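Side-chain contacts in methyltransferase FkbM (Methylobacillus flagellatus KT, PDB 2PY6), which probably transfers methyl groups, as an FkbM-type methyltransferase with a Rossmann-like fold: residues 43-48 and 113-118; 176-181 and 188-193; 263-268 and 284-289; 363-368 and 381-386. All coordinates share one frame; numbering follows the deposited sequence. Where two conformers were deposited one is given.

The four contacts follow one another along the chain without nesting. Interaction 1 belongs to a separate, mainly parallel sheet and lies far from the rest: its centre is about 48 Å from that of interaction 3 and about 44 Å from that of interaction 4, on the opposite side of the chain's centre from both. Interactions 3 and 4 each pack a helix on the seven-stranded sheet of the methyltransferase fold, with centres about 24 Å apart. Interaction 2, a helix pair, touches interaction 4 where Arg180 NH2 lies 3.5 Å from Leu384 CD2. Ethanediol molecules, probably from crystallisation, sit beside His287 in interaction 3 and Tyr191 in interaction 2.

Interaction 1. Residues 43-48 and 113-118; sequences REVIAR and DLVALN
Arg48, on a helix, reaches across to Asp113, the residue that leads into strand 114-118. From CB the side chain sets out with CG roughly trans to the backbone N (chi1 -155°) and then bends at chi3, crossing the Asp113 side chain at about a right angle. Arg48 CD is the first atom to meet Asp113, 3.6 Å from its OD1. Arg48 NE comes next and makes the salt bridge, 2.7 Å from Asp113 OD1. That oxygen uses its syn lone pair, but it stands 31° out of the guanidinium plane and the N-H...O angle is 131°, so the bond is short yet bent. At the tip, Arg48 NH2 is 3.8 Å from Glu44 OE2, a long salt bridge within the helix, while Glu44 O lies over one face of the guanidinium. Its several N-H groups let arginine serve two acids; Asp113 in turn gives OD2 to Arg49, so its carboxylate is shared between two arginines.

Beside the charges Val45, compact and beta-branched enough to sit close to a main chain, packs on the Asp113 backbone and Val115. Its methyls lie side by side, Val45 CG1 3.6 Å from Asp113 CA and Val45 CG2 3.6 Å from Asp113 N, and Val45 CG1 also meets Val115 CG2 at 4.1 Å. Helix 40-49 thus lies against the start of strand 114-118, which runs between parallel strands 54-58 and 140-142, with Ile46 turned to helix 143-149.

Interaction 2. Residues 176-181 and 188-193; sequences TLAQRL and QTLYAV
Leu190 and Ala178 meet at the closest pair of alpha carbons in this helix-helix contact, 7.0 Å from Ala178 CA to Leu190 CA. Leu190 points at the other helix and is touched by three residues there. Its CD2 lies 3.7 Å from Ala178 N, against backbone as well as methyl. CD1 meets Leu177 CD2 at 4.1 Å, and its CB is 4.0 Å from Leu181 CD1, whose side chain comes in at about a right angle. With CG trans to its backbone N (chi1 177°), Leu190 sends CD1 to Leu177 and CD2 to Ala178. Alanine suits position 178 because its small side chain lets the leucine come down onto the helix backbone, and also leaves room for Tyr191, whose OH is 3.2 Å from Ala178 CB.

A second shell surrounds these groups. The tyrosine ring meets Phe23 with planes at about 45° and leans on Met19 of helix 19-32; an ethanediol, probably from crystallisation, lies about 3 Å from its side chain. Leu177 and Leu190 both rest on Leu376, and Leu181 on Ile392. Helices 171-180 and 184-199, joined by a short turn, form an antiparallel alpha-alpha hairpin, their segment axes 10.1 Å apart at 155°. One side of the hairpin packs on helix 375-386 and strand 392-396, and Tyr191 faces the N-terminal helix 19-32.

Interaction 3. Residues 263-268 and 284-289; sequences INLQTL and ITVHGC. With EDO (1,2-ethanediol), chain D.
Thr285 OG1 is gripped by two groups, Arg254 NH1 and His287 NE2, the latter at 2.8 Å. The imidazole is thereby held from one nitrogen, while its other, ND1, donates to O2 of an ethanediol, probably from the crystallisation liquor, at 2.8 Å (N-H...O 151°), the diol oxygen lying at the ring edge. Histidine, with a nitrogen on either flank of its ring, suits such a bridging place. Cys289 SG borders the same ethanediol.

These polar groups lie on the side of the strand turned from the helix; the face toward it is apolar. Val286 is directed at the helix, and its CG1, trans to the backbone N (chi1 179°), meets Leu265 CD2 at 3.5 Å and Leu268 CD1 at 4.2 Å. Leucines one turn apart present long branched ends that close on this compact residue. Leu265 CD1 continues past it to Gly288 CA at 3.7 Å; with no side chain in the way, the glycine, centre of an inverse gamma turn, can come close to the methyl. Helix on strand is here the second half of the beta-alpha-beta unit 254-258, 262-274, 284-287, at the edge of the Rossmann-like sheet characteristic of class I methyltransferases.

Interaction 4. Residues 363-368 and 381-386; sequences PKLAIS and NYILSI
Leu365 and Ile383 carry the apolar contact, their side chains reaching toward each other tip to tip. Leu365 CD1 lies 3.8 Å from Ile383 CD1 and 4.0 Å from Ile383 CG2, so one leucine methyl faces both arms of the isoleucine from outside. On Ile383 the long arm is extended, chi2 160°, which carries CD1 the full length toward the sheet, where it also approaches Ile367 CG1 at 4.2 Å. The strand partners are two residues apart and therefore point from the same face of the sheet. A long, branched isoleucine suits the helix position, because the backbones are well separated, with Leu365 CA and Ile383 CA 9.9 Å apart. The three residues are buried, and others thicken the layer: Ile383 also touches Leu351 and Phe408, and Leu365 touches Ile358.

Polar bonds lie away from this interface. In the helix, Ser385 OG donates to Tyr382 O at 2.7 Å, with a C=O...O angle of 131°, a common way for a serine to satisfy its hydroxyl by folding back on the preceding turn. On the strand, Ser368 OG bonds to Asp342 OD1 and His371 NE2, whereas Lys364 NZ forms a salt bridge with Glu228.

Strand 364-368 lies between parallel 338-341 and antiparallel 404-408. Together with helix 375-386 packed on its face, it forms part of the alpha/beta layering of the class I methyltransferase fold, whose seven-stranded sheet has the order 3-2-1-4-5-7-6.

Interaction 1. Residues 43-48 and 113-118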
loop_
_atom_site.group_PDB
_atom_site.type_symbol
_atom_site.label_atom_id
_atom_site.label_comp_id
_atom_site.label_asym_id
_atom_site.label_seq_id
_atom_site.Cartn_x
_atom_site.Cartn_y
_atom_site.Cartn_z
ATOM N N ARG A 43 -14.344 16.260 34.603
ATOM C CA ARG A 43 -15.498 16.350 35.503
ATOM C C ARG A 43 -15.834 17.789 35.827
ATOM O O ARG A 43 -17.012 18.150 35.877
ATOM C CB ARG A 43 -15.243 15.622 36.817
ATOM C CG ARG A 43 -15.117 14.148 36.664
ATOM C CD ARG A 43 -14.784 13.455 37.919
ATOM N NE ARG A 43 -15.853 13.578 38.886
ATOM C CZ ARG A 43 -16.009 12.771 39.933
ATOM N NH1 ARG A 43 -15.208 11.752 40.122
ATOM N NH2 ARG A 43 -17.003 12.979 40.782
ATOM N N GLU A 44 -14.807 18.602 36.075
ATOM C CA GLU A 44 -15.052 20.005 36.419
ATOM C C GLU A 44 -15.615 20.799 35.239
ATOM O O GLU A 44 -16.420 21.689 35.445
ATOM C CB GLU A 44 -13.850 20.684 37.087
ATOM C CG GLU A 44 -12.748 21.239 36.216
ATOM C CD GLU A 44 -11.755 22.078 37.035
ATOM O OE1 GLU A 44 -11.395 21.641 38.163
ATOM O OE2 GLU A 44 -11.356 23.171 36.559
ATOM N N VAL A 45 -15.218 20.476 34.013
ATOM C CA VAL A 45 -15.826 21.131 32.847
ATOM C C VAL A 45 -17.306 20.716 32.729
ATOM O O VAL A 45 -18.207 21.589 32.641
ATOM C CB VAL A 45 -15.085 20.833 31.528
ATOM C CG1 VAL A 45 -15.845 21.425 30.347
ATOM C CG2 VAL A 45 -13.683 21.410 31.549
ATOM N N ILE A 46 -17.557 19.400 32.751
ATOM C CA ILE A 46 -18.923 18.866 32.639
ATOM C C ILE A 46 -19.826 19.454 33.744
ATOM O O ILE A 46 -20.956 19.843 33.453
ATOM C CB ILE A 46 -18.965 17.303 32.591
ATOM C CG1 ILE A 46 -18.330 16.793 31.297
ATOM C CG2 ILE A 46 -20.401 16.778 32.644
ATOM C CD1 ILE A 46 -18.122 15.273 31.252
ATOM N N ALA A 47 -19.310 19.556 34.982
ATOM C CA ALA A 47 -20.041 20.156 36.091
ATOM C C ALA A 47 -20.361 21.622 35.832
ATOM O O ALA A 47 -21.416 22.106 36.205
ATOM C CB ALA A 47 -19.231 20.056 37.373
ATOM N N ARG A 48 -19.423 22.326 35.215
ATOM C CA ARG A 48 -19.561 23.742 34.945
ATOM C C ARG A 48 -20.489 24.005 33.768
ATOM O O ARG A 48 -21.333 24.910 33.847
ATOM C CB ARG A 48 -18.184 24.311 34.581
ATOM C CG ARG A 48 -17.982 25.764 34.822
ATOM C CD ARG A 48 -16.907 26.358 33.900
ATOM N NE ARG A 48 -15.765 25.485 33.595
ATOM C CZ ARG A 48 -14.676 25.313 34.350
ATOM N NH1 ARG A 48 -14.541 25.887 35.536
ATOM N NH2 ARG A 48 -13.715 24.495 33.919
ATOM N N ASP A 113 -12.876 24.046 29.187
ATOM C CA ASP A 113 -14.246 24.171 28.597
ATOM C C ASP A 113 -14.397 23.300 27.309
ATOM O O ASP A 113 -15.534 22.881 26.953
ATOM C CB ASP A 113 -14.872 25.559 28.519
ATOM C CG ASP A 113 -15.574 25.960 29.842
ATOM O OD1 ASP A 113 -15.197 25.427 30.926
ATOM O OD2 ASP A 113 -16.494 26.813 29.783
ATOM N N LEU A 114 -13.265 23.054 26.635
ATOM C CA LEU A 114 -13.197 22.209 25.436
ATOM C C LEU A 114 -12.521 20.901 25.845
ATOM O O LEU A 114 -11.388 20.914 26.351
ATOM C CB LEU A 114 -12.380 22.864 24.314
ATOM C CG LEU A 114 -12.256 22.055 23.006
ATOM C CD1 LEU A 114 -13.611 21.885 22.318
ATOM C CD2 LEU A 114 -11.252 22.703 22.067
ATOM N N VAL A 115 -13.225 19.790 25.624
ATOM C CA VAL A 115 -12.729 18.455 25.951
ATOM C C VAL A 115 -12.381 17.717 24.642
ATOM O O VAL A 115 -13.013 17.943 23.603
ATOM C CB VAL A 115 -13.783 17.702 26.742
ATOM C CG1 VAL A 115 -13.312 16.316 27.112
ATOM C CG2 VAL A 115 -14.150 18.503 28.021
ATOM N N ALA A 116 -11.371 16.847 24.688
ATOM C CA ALA A 116 -11.024 16.037 23.533
ATOM C C ALA A 116 -11.361 14.552 23.779
ATOM O O ALA A 116 -11.022 13.973 24.810
ATOM C CB ALA A 116 -9.565 16.217 23.171
ATOM N N LEU A 117 -12.076 13.949 22.844
ATOM C CA LEU A 117 -12.331 12.507 22.902
ATOM C C LEU A 117 -11.304 11.779 22.036
ATOM O O LEU A 117 -11.352 11.876 20.825
ATOM C CB LEU A 117 -13.741 12.178 22.439
ATOM C CG LEU A 117 -14.094 10.700 22.181
ATOM C CD1 LEU A 117 -13.670 9.724 23.269
ATOM C CD2 LEU A 117 -15.582 10.597 21.973
ATOM N N ASN A 118 -10.377 11.061 22.665
ATOM C CA ASN A 118 -9.400 10.253 21.947
ATOM C C ASN A 118 -10.106 8.942 21.557
ATOM O O ASN A 118 -10.301 8.063 22.402
ATOM C CB ASN A 118 -8.157 10.011 22.810
ATOM C CG ASN A 118 -6.996 9.369 22.044
ATOM O OD1 ASN A 118 -7.159 8.919 20.926
ATOM N ND2 ASN A 118 -5.811 9.339 22.662
#

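Interaction 2. Residues 176-181 and 188-193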
loop_
_atom_site.group_PDB
_atom_site.type_symbol
_atom_site.label_atom_id
_atom_site.label_comp_id
_atom_site.label_asym_id
_atom_site.label_seq_id
_atom_site.Cartn_x
_atom_site.Cartn_y
_atom_site.Cartn_z
ATOM N N THR A 176 -16.943 -15.570 43.577
ATOM C CA THR A 176 -17.201 -17.008 43.489
ATOM C C THR A 176 -16.646 -17.592 42.175
ATOM O O THR A 176 -16.048 -18.651 42.197
ATOM C CB THR A 176 -18.700 -17.352 43.684
ATOM O OG1 THR A 176 -19.110 -16.941 44.986
ATOM C CG2 THR A 176 -18.945 -18.830 43.546
ATOM N N LEU A 177 -16.842 -16.915 41.043
ATOM C CA LEU A 177 -16.213 -17.354 39.796
ATOM C C LEU A 177 -14.676 -17.400 39.940
ATOM O O LEU A 177 -14.051 -18.376 39.552
ATOM C CB LEU A 177 -16.606 -16.445 38.639
ATOM C CG LEU A 177 -16.074 -16.763 37.243
ATOM C CD1 LEU A 177 -16.386 -18.198 36.854
ATOM C CD2 LEU A 177 -16.667 -15.800 36.215
ATOM N N ALA A 178 -14.073 -16.345 40.492
ATOM C CA ALA A 178 -12.617 -16.296 40.683
ATOM C C ALA A 178 -12.076 -17.547 41.413
ATOM O O ALA A 178 -11.040 -18.121 41.033
ATOM C CB ALA A 178 -12.255 -15.046 41.459
ATOM N N GLN A 179 -12.787 -17.947 42.475
ATOM C CA GLN A 179 -12.435 -19.117 43.283
ATOM C C GLN A 179 -12.583 -20.431 42.506
ATOM O O GLN A 179 -11.923 -21.401 42.819
ATOM C CB GLN A 179 -13.305 -19.184 44.563
ATOM C CG GLN A 179 -13.204 -17.972 45.491
ATOM C CD GLN A 179 -14.396 -17.883 46.468
ATOM O OE1 GLN A 179 -15.108 -18.879 46.703
ATOM N NE2 GLN A 179 -14.613 -16.691 47.032
ATOM N N ARG A 180 -13.445 -20.461 41.497
ATOM C CA ARG A 180 -13.702 -21.678 40.708
ATOM C C ARG A 180 -12.697 -21.904 39.549
ATOM O O ARG A 180 -12.582 -23.008 39.022
ATOM C CB ARG A 180 -15.149 -21.615 40.175
ATOM C CG ARG A 180 -15.726 -22.897 39.534
ATOM C CD ARG A 180 -15.584 -24.162 40.410
ATOM N NE ARG A 180 -16.238 -25.361 39.847
ATOM C CZ ARG A 180 -15.732 -26.114 38.857
ATOM N NH1 ARG A 180 -14.560 -25.806 38.288
ATOM N NH2 ARG A 180 -16.404 -27.191 38.437
ATOM N N LEU A 181 -12.009 -20.846 39.139
ATOM C CA LEU A 181 -11.059 -20.921 38.047
ATOM C C LEU A 181 -9.858 -21.767 38.481
ATOM O O LEU A 181 -9.366 -21.648 39.621
ATOM C CB LEU A 181 -10.670 -19.507 37.597
ATOM C CG LEU A 181 -11.779 -18.642 36.972
ATOM C CD1 LEU A 181 -11.367 -17.176 36.771
ATOM C CD2 LEU A 181 -12.221 -19.212 35.618
ATOM N N GLN A 188 -6.206 -13.765 37.373
ATOM C CA GLN A 188 -5.707 -12.428 37.044
ATOM C C GLN A 188 -6.481 -11.845 35.839
ATOM O O GLN A 188 -6.865 -10.659 35.819
ATOM C CB GLN A 188 -4.212 -12.454 36.779
ATOM C CG GLN A 188 -3.553 -11.041 36.886
ATOM C CD GLN A 188 -2.157 -11.015 36.297
ATOM O OE1 GLN A 188 -1.841 -11.766 35.348
ATOM N NE2 GLN A 188 -1.302 -10.160 36.855
ATOM N N THR A 189 -6.719 -12.680 34.837
ATOM C CA THR A 189 -7.460 -12.254 33.657
ATOM C C THR A 189 -8.865 -11.813 34.037
ATOM O O THR A 189 -9.315 -10.740 33.593
ATOM C CB THR A 189 -7.491 -13.362 32.621
ATOM O OG1 THR A 189 -6.146 -13.649 32.203
ATOM C CG2 THR A 189 -8.349 -12.973 31.431
ATOM N N LEU A 190 -9.565 -12.617 34.851
ATOM C CA LEU A 190 -10.915 -12.242 35.265
ATOM C C LEU A 190 -10.930 -10.861 35.881
ATOM O O LEU A 190 -11.698 -10.000 35.481
ATOM C CB LEU A 190 -11.513 -13.231 36.275
ATOM C CG LEU A 190 -12.909 -12.858 36.823
ATOM C CD1 LEU A 190 -13.940 -12.840 35.667
ATOM C CD2 LEU A 190 -13.383 -13.752 37.945
ATOM N N TYR A 191 -10.088 -10.665 36.904
ATOM C CA TYR A 191 -10.034 -9.389 37.597
ATOM C C TYR A 191 -9.620 -8.219 36.711
ATOM O O TYR A 191 -10.171 -7.131 36.845
ATOM C CB TYR A 191 -9.190 -9.469 38.852
ATOM C CG TYR A 191 -9.839 -10.264 39.985
ATOM C CD1 TYR A 191 -11.093 -9.931 40.478
ATOM C CD2 TYR A 191 -9.167 -11.305 40.594
ATOM C CE1 TYR A 191 -11.675 -10.645 41.510
ATOM C CE2 TYR A 191 -9.738 -12.022 41.621
ATOM C CZ TYR A 191 -10.981 -11.690 42.089
ATOM O OH TYR A 191 -11.544 -12.409 43.135
ATOM N N ALA A 192 -8.735 -8.466 35.743
ATOM C CA ALA A 192 -8.298 -7.436 34.783
ATOM C C ALA A 192 -9.488 -6.976 33.901
ATOM O O ALA A 192 -9.718 -5.784 33.697
ATOM C CB ALA A 192 -7.126 -7.970 33.937
ATOM N N VAL A 193 -10.288 -7.925 33.425
ATOM C CA VAL A 193 -11.464 -7.568 32.607
ATOM C C VAL A 193 -12.520 -6.769 33.390
ATOM O O VAL A 193 -13.082 -5.811 32.892
ATOM C CB VAL A 193 -12.100 -8.836 32.016
ATOM C CG1 VAL A 193 -13.491 -8.536 31.353
ATOM C CG2 VAL A 193 -11.121 -9.483 31.040
#

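Interaction 3. Residues 263-268 and 284-289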
loop_
_atom_site.group_PDB
_atom_site.type_symbol
_atom_site.label_atom_id
_atom_site.label_comp_id
_atom_site.label_asym_id
_atom_site.label_seq_id
_atom_site.Cartn_x
_atom_site.Cartn_y
_atom_site.Cartn_z
ATOM N N ILE A 263 -23.821 -13.861 3.708
ATOM C CA ILE A 263 -22.558 -13.402 3.117
ATOM C C ILE A 263 -21.391 -14.239 3.656
ATOM O O ILE A 263 -20.467 -14.535 2.937
ATOM C CB ILE A 263 -22.337 -11.917 3.366
ATOM C CG1 ILE A 263 -23.416 -11.102 2.646
ATOM C CG2 ILE A 263 -20.939 -11.468 2.865
ATOM C CD1 ILE A 263 -23.418 -9.646 3.040
ATOM N N ASN A 264 -21.457 -14.627 4.923
ATOM C CA ASN A 264 -20.441 -15.487 5.526
ATOM C C ASN A 264 -20.473 -16.876 4.903
ATOM O O ASN A 264 -19.434 -17.462 4.652
ATOM C CB ASN A 264 -20.626 -15.556 7.040
ATOM C CG ASN A 264 -20.121 -14.331 7.741
ATOM O OD1 ASN A 264 -19.314 -13.586 7.190
ATOM N ND2 ASN A 264 -20.568 -14.126 8.984
ATOM N N LEU A 265 -21.670 -17.390 4.644
ATOM C CA LEU A 265 -21.825 -18.675 3.980
ATOM C C LEU A 265 -21.220 -18.652 2.547
ATOM O O LEU A 265 -20.684 -19.658 2.100
ATOM C CB LEU A 265 -23.272 -19.093 3.975
ATOM C CG LEU A 265 -23.885 -19.562 5.292
ATOM C CD1 LEU A 265 -25.388 -19.655 5.160
ATOM C CD2 LEU A 265 -23.332 -20.916 5.667
ATOM N N GLN A 266 -21.308 -17.529 1.834
ATOM C CA GLN A 266 -20.629 -17.404 0.518
ATOM C C GLN A 266 -19.101 -17.555 0.688
ATOM O O GLN A 266 -18.463 -18.260 -0.053
ATOM C CB GLN A 266 -20.947 -16.058 -0.155
ATOM C CG GLN A 266 -22.421 -15.907 -0.568
ATOM C CD GLN A 266 -22.762 -14.501 -1.071
ATOM O OE1 GLN A 266 -21.933 -13.835 -1.689
ATOM N NE2 GLN A 266 -23.999 -14.058 -0.813
ATOM N N THR A 267 -18.561 -16.893 1.703
ATOM C CA THR A 267 -17.147 -16.936 2.037
ATOM C C THR A 267 -16.687 -18.338 2.419
ATOM O O THR A 267 -15.588 -18.752 2.048
ATOM C CB THR A 267 -16.856 -15.942 3.187
ATOM O OG1 THR A 267 -17.129 -14.622 2.719
ATOM C CG2 THR A 267 -15.399 -16.020 3.673
ATOM N N LEU A 268 -17.506 -19.056 3.165
ATOM C CA LEU A 268 -17.168 -20.415 3.563
ATOM C C LEU A 268 -17.133 -21.348 2.402
ATOM O O LEU A 268 -16.433 -22.355 2.479
ATOM C CB LEU A 268 -18.132 -20.968 4.613
ATOM C CG LEU A 268 -17.987 -20.266 5.945
ATOM C CD1 LEU A 268 -19.100 -20.783 6.850
ATOM C CD2 LEU A 268 -16.605 -20.494 6.544
ATOM N N ILE A 284 -15.694 -32.223 6.600
ATOM C CA ILE A 284 -16.186 -30.913 6.956
ATOM C C ILE A 284 -17.534 -30.684 6.336
ATOM O O ILE A 284 -17.679 -30.877 5.137
ATOM C CB ILE A 284 -15.251 -29.762 6.380
ATOM C CG1 ILE A 284 -13.823 -29.851 6.924
ATOM C CG2 ILE A 284 -15.789 -28.416 6.725
ATOM C CD1 ILE A 284 -12.779 -29.287 5.954
ATOM N N THR A 285 -18.512 -30.256 7.138
ATOM C CA THR A 285 -19.813 -29.823 6.606
ATOM C C THR A 285 -20.177 -28.433 7.113
ATOM O O THR A 285 -19.795 -28.009 8.214
ATOM C CB THR A 285 -20.966 -30.769 6.939
ATOM O OG1 THR A 285 -20.966 -31.024 8.340
ATOM C CG2 THR A 285 -20.855 -32.076 6.148
ATOM N N VAL A 286 -20.936 -27.730 6.298
ATOM C CA VAL A 286 -21.412 -26.389 6.614
ATOM C C VAL A 286 -22.931 -26.432 6.805
ATOM O O VAL A 286 -23.648 -27.047 6.021
ATOM C CB VAL A 286 -21.047 -25.398 5.508
ATOM C CG1 VAL A 286 -21.585 -23.969 5.868
ATOM C CG2 VAL A 286 -19.515 -25.404 5.263
ATOM N N HIS A 287 -23.397 -25.797 7.884
ATOM C CA HIS A 287 -24.808 -25.784 8.244
ATOM C C HIS A 287 -25.225 -24.351 8.336
ATOM O O HIS A 287 -24.828 -23.684 9.272
ATOM C CB HIS A 287 -24.998 -26.525 9.573
ATOM C CG HIS A 287 -24.354 -27.880 9.566
ATOM N ND1 HIS A 287 -25.032 -29.020 9.223
ATOM C CD2 HIS A 287 -23.072 -28.260 9.795
ATOM C CE1 HIS A 287 -24.204 -30.047 9.255
ATOM N NE2 HIS A 287 -23.010 -29.616 9.610
ATOM N N GLY A 288 -25.987 -23.904 7.336
ATOM C CA GLY A 288 -26.478 -22.523 7.199
ATOM C C GLY A 288 -27.674 -22.223 8.081
ATOM O O GLY A 288 -28.773 -22.037 7.618
ATOM N N CYS A 289 -27.425 -22.184 9.377
ATOM C CA CYS A 289 -28.427 -21.919 10.386
ATOM C C CYS A 289 -27.693 -21.314 11.552
ATOM O O CYS A 289 -26.442 -21.306 11.611
ATOM C CB CYS A 289 -29.128 -23.221 10.863
ATOM S SG CYS A 289 -28.058 -24.447 11.657
HETATM C C1 EDO D . -28.743 -26.479 8.615
HETATM O O1 EDO D . -30.053 -25.936 8.446
HETATM C C2 EDO D . -28.699 -27.775 7.805
HETATM O O2 EDO D . -27.476 -28.495 7.989
#

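Interaction 4. Residues 363-368 and 381-386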
loop_
_atom_site.group_PDB
_atom_site.type_symbol
_atom_site.label_atom_id
_atom_site.label_comp_id
_atom_site.label_asym_id
_atom_site.label_seq_id
_atom_site.Cartn_x
_atom_site.Cartn_y
_atom_site.Cartn_z
ATOM N N PRO A 363 -17.152 -32.530 26.063
ATOM C CA PRO A 363 -16.144 -32.075 25.140
ATOM C C PRO A 363 -15.426 -30.840 25.716
ATOM O O PRO A 363 -15.956 -30.164 26.623
ATOM C CB PRO A 363 -16.951 -31.691 23.922
ATOM C CG PRO A 363 -18.275 -31.369 24.417
ATOM C CD PRO A 363 -18.501 -32.144 25.659
ATOM N N LYS A 364 -14.231 -30.570 25.210
ATOM C CA LYS A 364 -13.553 -29.336 25.527
ATOM C C LYS A 364 -14.436 -28.230 24.975
ATOM O O LYS A 364 -15.143 -28.425 23.971
ATOM C CB LYS A 364 -12.180 -29.264 24.853
ATOM C CG LYS A 364 -11.165 -30.274 25.281
ATOM C CD LYS A 364 -9.829 -30.128 24.517
ATOM C CE LYS A 364 -9.900 -30.462 23.040
ATOM N NZ LYS A 364 -10.144 -31.881 22.853
ATOM N N LEU A 365 -14.442 -27.076 25.635
ATOM C CA LEU A 365 -15.224 -25.945 25.159
ATOM C C LEU A 365 -14.382 -24.688 25.169
ATOM O O LEU A 365 -13.587 -24.445 26.109
ATOM C CB LEU A 365 -16.460 -25.676 26.057
ATOM C CG LEU A 365 -17.402 -26.824 26.446
ATOM C CD1 LEU A 365 -18.401 -26.371 27.495
ATOM C CD2 LEU A 365 -18.140 -27.377 25.233
ATOM N N ALA A 366 -14.597 -23.874 24.146
ATOM C CA ALA A 366 -14.014 -22.522 24.060
ATOM C C ALA A 366 -15.204 -21.629 23.777
ATOM O O ALA A 366 -15.729 -21.623 22.645
ATOM C CB ALA A 366 -12.982 -22.428 23.001
ATOM N N ILE A 367 -15.647 -20.885 24.800
ATOM C CA ILE A 367 -16.898 -20.105 24.709
ATOM C C ILE A 367 -16.603 -18.614 24.827
ATOM O O ILE A 367 -16.103 -18.165 25.872
ATOM C CB ILE A 367 -17.904 -20.550 25.802
ATOM C CG1 ILE A 367 -18.071 -22.082 25.862
ATOM C CG2 ILE A 367 -19.281 -19.921 25.570
ATOM C CD1 ILE A 367 -18.640 -22.754 24.578
ATOM N N SER A 368 -16.863 -17.849 23.767
ATOM C CA SER A 368 -16.545 -16.420 23.784
ATOM C C SER A 368 -17.404 -15.801 24.882
ATOM O O SER A 368 -18.588 -16.126 25.005
ATOM C CB SER A 368 -16.778 -15.777 22.432
ATOM O OG SER A 368 -18.133 -15.727 22.176
ATOM N N ASN A 381 -22.317 -20.774 34.868
ATOM C CA ASN A 381 -23.306 -21.365 35.749
ATOM C C ASN A 381 -24.132 -22.405 35.014
ATOM O O ASN A 381 -24.457 -23.444 35.572
ATOM C CB ASN A 381 -24.237 -20.290 36.337
ATOM C CG ASN A 381 -23.570 -19.448 37.441
ATOM O OD1 ASN A 381 -22.548 -19.833 38.003
ATOM N ND2 ASN A 381 -24.184 -18.300 37.766
ATOM N N TYR A 382 -24.483 -22.114 33.754
ATOM C CA TYR A 382 -25.269 -23.057 32.974
ATOM C C TYR A 382 -24.484 -24.345 32.697
ATOM O O TYR A 382 -24.997 -25.447 32.904
ATOM C CB TYR A 382 -25.836 -22.463 31.664
ATOM C CG TYR A 382 -26.583 -23.565 30.949
ATOM C CD1 TYR A 382 -27.808 -24.027 31.446
ATOM C CD2 TYR A 382 -26.014 -24.240 29.875
ATOM C CE1 TYR A 382 -28.476 -25.116 30.874
ATOM C CE2 TYR A 382 -26.685 -25.311 29.254
ATOM C CZ TYR A 382 -27.898 -25.763 29.775
ATOM O OH TYR A 382 -28.547 -26.829 29.168
ATOM N N ILE A 383 -23.273 -24.200 32.176
ATOM C CA ILE A 383 -22.454 -25.352 31.828
ATOM C C ILE A 383 -22.198 -26.260 33.013
ATOM O O ILE A 383 -22.272 -27.469 32.870
ATOM C CB ILE A 383 -21.098 -24.900 31.165
ATOM C CG1 ILE A 383 -21.386 -24.405 29.769
ATOM C CG2 ILE A 383 -20.106 -26.048 31.115
ATOM C CD1 ILE A 383 -20.308 -23.495 29.160
ATOM N N LEU A 384 -21.887 -25.685 34.174
ATOM C CA LEU A 384 -21.604 -26.487 35.372
ATOM C C LEU A 384 -22.823 -27.199 35.932
ATOM O O LEU A 384 -22.701 -28.218 36.583
ATOM C CB LEU A 384 -20.951 -25.643 36.465
ATOM C CG LEU A 384 -19.557 -25.106 36.178
ATOM C CD1 LEU A 384 -19.056 -24.253 37.340
ATOM C CD2 LEU A 384 -18.598 -26.228 35.870
ATOM N N SER A 385 -24.009 -26.681 35.653
ATOM C CA SER A 385 -25.239 -27.297 36.116
ATOM C C SER A 385 -25.515 -28.580 35.312
ATOM O O SER A 385 -26.229 -29.459 35.769
ATOM C CB SER A 385 -26.418 -26.303 35.974
ATOM O OG SER A 385 -26.878 -26.189 34.628
ATOM N N ILE A 386 -24.963 -28.690 34.110
ATOM C CA ILE A 386 -25.185 -29.872 33.294
ATOM C C ILE A 386 -23.970 -30.806 33.222
ATOM O O ILE A 386 -24.102 -31.963 32.844
ATOM C CB ILE A 386 -25.660 -29.515 31.862
ATOM C CG1 ILE A 386 -24.629 -28.670 31.114
ATOM C CG2 ILE A 386 -27.044 -28.855 31.919
ATOM C CD1 ILE A 386 -24.873 -28.579 29.624
#